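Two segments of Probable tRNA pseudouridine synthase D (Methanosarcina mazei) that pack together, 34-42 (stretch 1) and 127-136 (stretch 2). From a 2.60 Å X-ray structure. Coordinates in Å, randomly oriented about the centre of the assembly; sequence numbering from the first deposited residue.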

# COMPACT_ATOMS: atom_id res chain seq x y z
N ILE A 34 -2.18 10.72 -14.20
CA ILE A 34 -1.30 11.82 -13.87
C ILE A 34 -1.10 11.95 -12.37
O ILE A 34 -2.05 12.01 -11.61
N VAL A 35 0.16 11.95 -11.96
CA VAL A 35 0.51 12.05 -10.55
C VAL A 35 1.48 13.19 -10.33
O VAL A 35 2.63 13.11 -10.76
N LYS A 36 1.03 14.25 -9.67
CA LYS A 36 1.88 15.41 -9.41
C LYS A 36 2.16 15.54 -7.92
O LYS A 36 1.24 15.74 -7.13
N GLU A 37 3.43 15.45 -7.54
CA GLU A 37 3.85 15.52 -6.14
C GLU A 37 3.65 16.88 -5.46
O GLU A 37 3.74 17.92 -6.10
N ILE A 38 3.36 16.86 -4.16
CA ILE A 38 3.20 18.10 -3.41
C ILE A 38 4.35 18.13 -2.42
O ILE A 38 4.46 17.26 -1.56
N THR A 39 5.22 19.12 -2.54
CA THR A 39 6.40 19.20 -1.69
C THR A 39 6.15 19.74 -0.29
O THR A 39 5.18 20.46 -0.05
N ASN A 40 7.02 19.37 0.65
CA ASN A 40 6.90 19.91 2.00
C ASN A 40 8.16 20.68 2.33
O ASN A 40 8.29 21.24 3.41
N ARG A 41 9.11 20.74 1.40
CA ARG A 41 10.34 21.47 1.68
C ARG A 41 10.58 22.66 0.75
O ARG A 41 9.99 22.77 -0.31
N GLU A 42 11.46 23.55 1.18
CA GLU A 42 11.81 24.74 0.42
C GLU A 42 13.32 24.75 0.15
O GLU A 42 14.10 24.23 0.94
N LEU A 127 13.94 10.11 0.96
CA LEU A 127 12.63 9.49 0.91
C LEU A 127 11.79 10.07 2.01
O LEU A 127 12.18 10.02 3.17
N GLY A 128 10.64 10.62 1.68
CA GLY A 128 9.81 11.19 2.72
C GLY A 128 9.70 12.68 2.62
O GLY A 128 8.76 13.25 3.17
N ASP A 129 10.62 13.35 1.93
CA ASP A 129 10.53 14.80 1.84
C ASP A 129 9.39 15.32 0.99
O ASP A 129 9.61 16.21 0.18
N LEU A 130 8.18 14.79 1.12
CA LEU A 130 7.07 15.33 0.34
C LEU A 130 5.82 15.21 1.21
O LEU A 130 5.74 14.35 2.08
N TRP A 131 4.86 16.08 0.98
CA TRP A 131 3.64 16.02 1.75
C TRP A 131 2.79 14.92 1.15
O TRP A 131 2.75 13.81 1.67
N GLY A 132 2.13 15.23 0.04
CA GLY A 132 1.30 14.23 -0.61
C GLY A 132 1.51 14.13 -2.11
O GLY A 132 2.55 14.53 -2.64
N ASN A 133 0.49 13.61 -2.79
CA ASN A 133 0.52 13.41 -4.23
C ASN A 133 -0.86 13.70 -4.85
O ASN A 133 -1.86 13.07 -4.50
N ASP A 134 -0.92 14.67 -5.76
CA ASP A 134 -2.16 15.01 -6.47
C ASP A 134 -2.34 13.97 -7.55
O ASP A 134 -1.39 13.63 -8.26
N PHE A 135 -3.56 13.46 -7.68
CA PHE A 135 -3.86 12.46 -8.69
C PHE A 135 -4.89 12.97 -9.68
O PHE A 135 -5.68 13.87 -9.38
N ARG A 136 -4.85 12.38 -10.87
CA ARG A 136 -5.74 12.70 -11.98
C ARG A 136 -5.82 11.41 -12.77
O ARG A 136 -5.12 11.25 -13.77

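The strand of stretch 2 runs antiparallel to that of stretch 1, and from Asn133 to Arg136 paired side chains share a face of the sheet. Leu127 lies out of reach, and Gly128, with no side chain, adopts backbone angles at which a CB would jam against the preceding carbonyl. Asp129 (m) starts sideways, but its carboxylate approaches Arg41 and forms a salt bridge: OD2 accepts hydrogen bonds from Arg41 NH1 (3.0 Å) and from Arg41 NE (3.2 Å), lying near the guanidinium plane at its edge. Leu130 (p, t) points away overall, yet its CD1 reaches Glu37 CG at 3.3 Å, packing against the aliphatic part of that side chain. Trp131 (t) sets its CB 4.3 Å from Asn40 CB, while the indole leads away. At Gly132 the backbone carries the contact, its O accepting a 2.9 Å hydrogen bond from Ile38 N. Asn133 (m) shares a face with Val35, Glu37 and Phe135; its ND2 comes within 3.4 Å of Glu37 CB. On the other face, Asp134 (m) brings OD2 to 3.4 Å from Ile38 CD1, an apolar neighbour, and pairs with Lys36, whose amine end leads away. Phe135 (m) meets Val35 (t) obliquely, CE2 to CG2 3.7 Å. Finally, Arg136 (chi1 t) packs its CB 3.7 Å from Ile34 CB (Ile34 m, t) before its guanidinium departs.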

# COMPACT_ATOMS: atom_id res chain seq x y z
CB ILE A 34 -1.83 13.12 -14.47
CG1 ILE A 34 -1.87 12.96 -16.00
CG2 ILE A 34 -0.97 14.30 -14.02
CD1 ILE A 34 -2.23 14.19 -16.79
CB VAL A 35 1.20 10.78 -10.06
CG1 VAL A 35 1.50 10.89 -8.59
CG2 VAL A 35 0.36 9.58 -10.37
CB LYS A 36 1.20 16.70 -9.89
CG LYS A 36 0.80 16.72 -11.35
CD LYS A 36 0.24 18.09 -11.72
CE LYS A 36 -0.13 18.16 -13.21
NZ LYS A 36 -0.52 19.53 -13.69
CB GLU A 37 5.31 15.13 -6.06
CG GLU A 37 5.85 15.04 -4.66
CD GLU A 37 7.36 15.05 -4.62
OE1 GLU A 37 7.94 16.16 -4.71
OE2 GLU A 37 7.95 13.96 -4.52
CB ILE A 38 1.88 18.14 -2.64
CG1 ILE A 38 0.74 17.70 -3.57
CG2 ILE A 38 1.62 19.55 -2.11
CD1 ILE A 38 -0.58 17.56 -2.87
CB THR A 39 7.46 20.11 -2.36
OG1 THR A 39 8.76 19.73 -1.91
CG2 THR A 39 7.23 21.58 -2.00
CB ASN A 40 6.65 18.82 3.06
CG ASN A 40 7.82 17.87 3.23
OD1 ASN A 40 8.98 18.27 3.20
ND2 ASN A 40 7.50 16.60 3.42
CB ARG A 41 11.52 20.51 1.61
CG ARG A 41 11.48 19.62 0.40
CD ARG A 41 12.82 19.59 -0.24
NE ARG A 41 13.75 18.79 0.52
CZ ARG A 41 15.07 18.90 0.42
NH1 ARG A 41 15.85 18.10 1.15
NH2 ARG A 41 15.60 19.81 -0.38
CB GLU A 42 11.41 25.97 1.23
CG GLU A 42 11.81 27.30 0.64
CD GLU A 42 11.00 27.68 -0.58
OE1 GLU A 42 10.90 28.90 -0.86
OE2 GLU A 42 10.46 26.76 -1.25
CB LEU A 127 12.74 8.00 1.15
CG LEU A 127 13.39 7.27 -0.01
CD1 LEU A 127 13.59 5.85 0.42
CD2 LEU A 127 12.50 7.34 -1.25
CB ASP A 129 11.82 15.41 1.30
CG ASP A 129 13.01 15.21 2.23
OD1 ASP A 129 12.95 14.29 3.09
OD2 ASP A 129 14.00 15.96 2.06
CB LEU A 130 6.86 14.56 -0.97
CG LEU A 130 6.00 13.29 -0.88
CD1 LEU A 130 5.64 12.80 -2.26
CD2 LEU A 130 6.76 12.23 -0.10
CB TRP A 131 2.88 17.34 1.71
CG TRP A 131 1.55 17.25 2.40
CD1 TRP A 131 0.37 16.82 1.85
CD2 TRP A 131 1.30 17.49 3.78
NE1 TRP A 131 -0.59 16.76 2.82
CE2 TRP A 131 -0.06 17.16 4.02
CE3 TRP A 131 2.08 17.93 4.86
CZ2 TRP A 131 -0.65 17.27 5.28
CZ3 TRP A 131 1.49 18.04 6.12
CH2 TRP A 131 0.13 17.71 6.32
CB ASN A 133 0.93 11.97 -4.56
CG ASN A 133 2.45 11.75 -4.55
OD1 ASN A 133 2.92 10.66 -4.22
ND2 ASN A 133 3.21 12.76 -4.94
CB ASP A 134 -2.05 16.37 -7.13
CG ASP A 134 -2.46 17.47 -6.21
OD1 ASP A 134 -2.15 18.65 -6.50
OD2 ASP A 134 -3.10 17.14 -5.18
CB PHE A 135 -4.38 11.17 -8.07
CG PHE A 135 -3.33 10.39 -7.32
CD1 PHE A 135 -3.17 10.54 -5.94
CD2 PHE A 135 -2.51 9.49 -8.00
CE1 PHE A 135 -2.22 9.81 -5.23
CE2 PHE A 135 -1.55 8.76 -7.32
CZ PHE A 135 -1.40 8.92 -5.92
CB ARG A 136 -5.11 13.80 -12.83
CG ARG A 136 -5.81 14.06 -14.15
CD ARG A 136 -6.75 15.24 -14.02
NE ARG A 136 -7.57 15.42 -15.21
CZ ARG A 136 -8.46 16.40 -15.36
NH1 ARG A 136 -9.17 16.49 -16.47
NH2 ARG A 136 -8.62 17.30 -14.40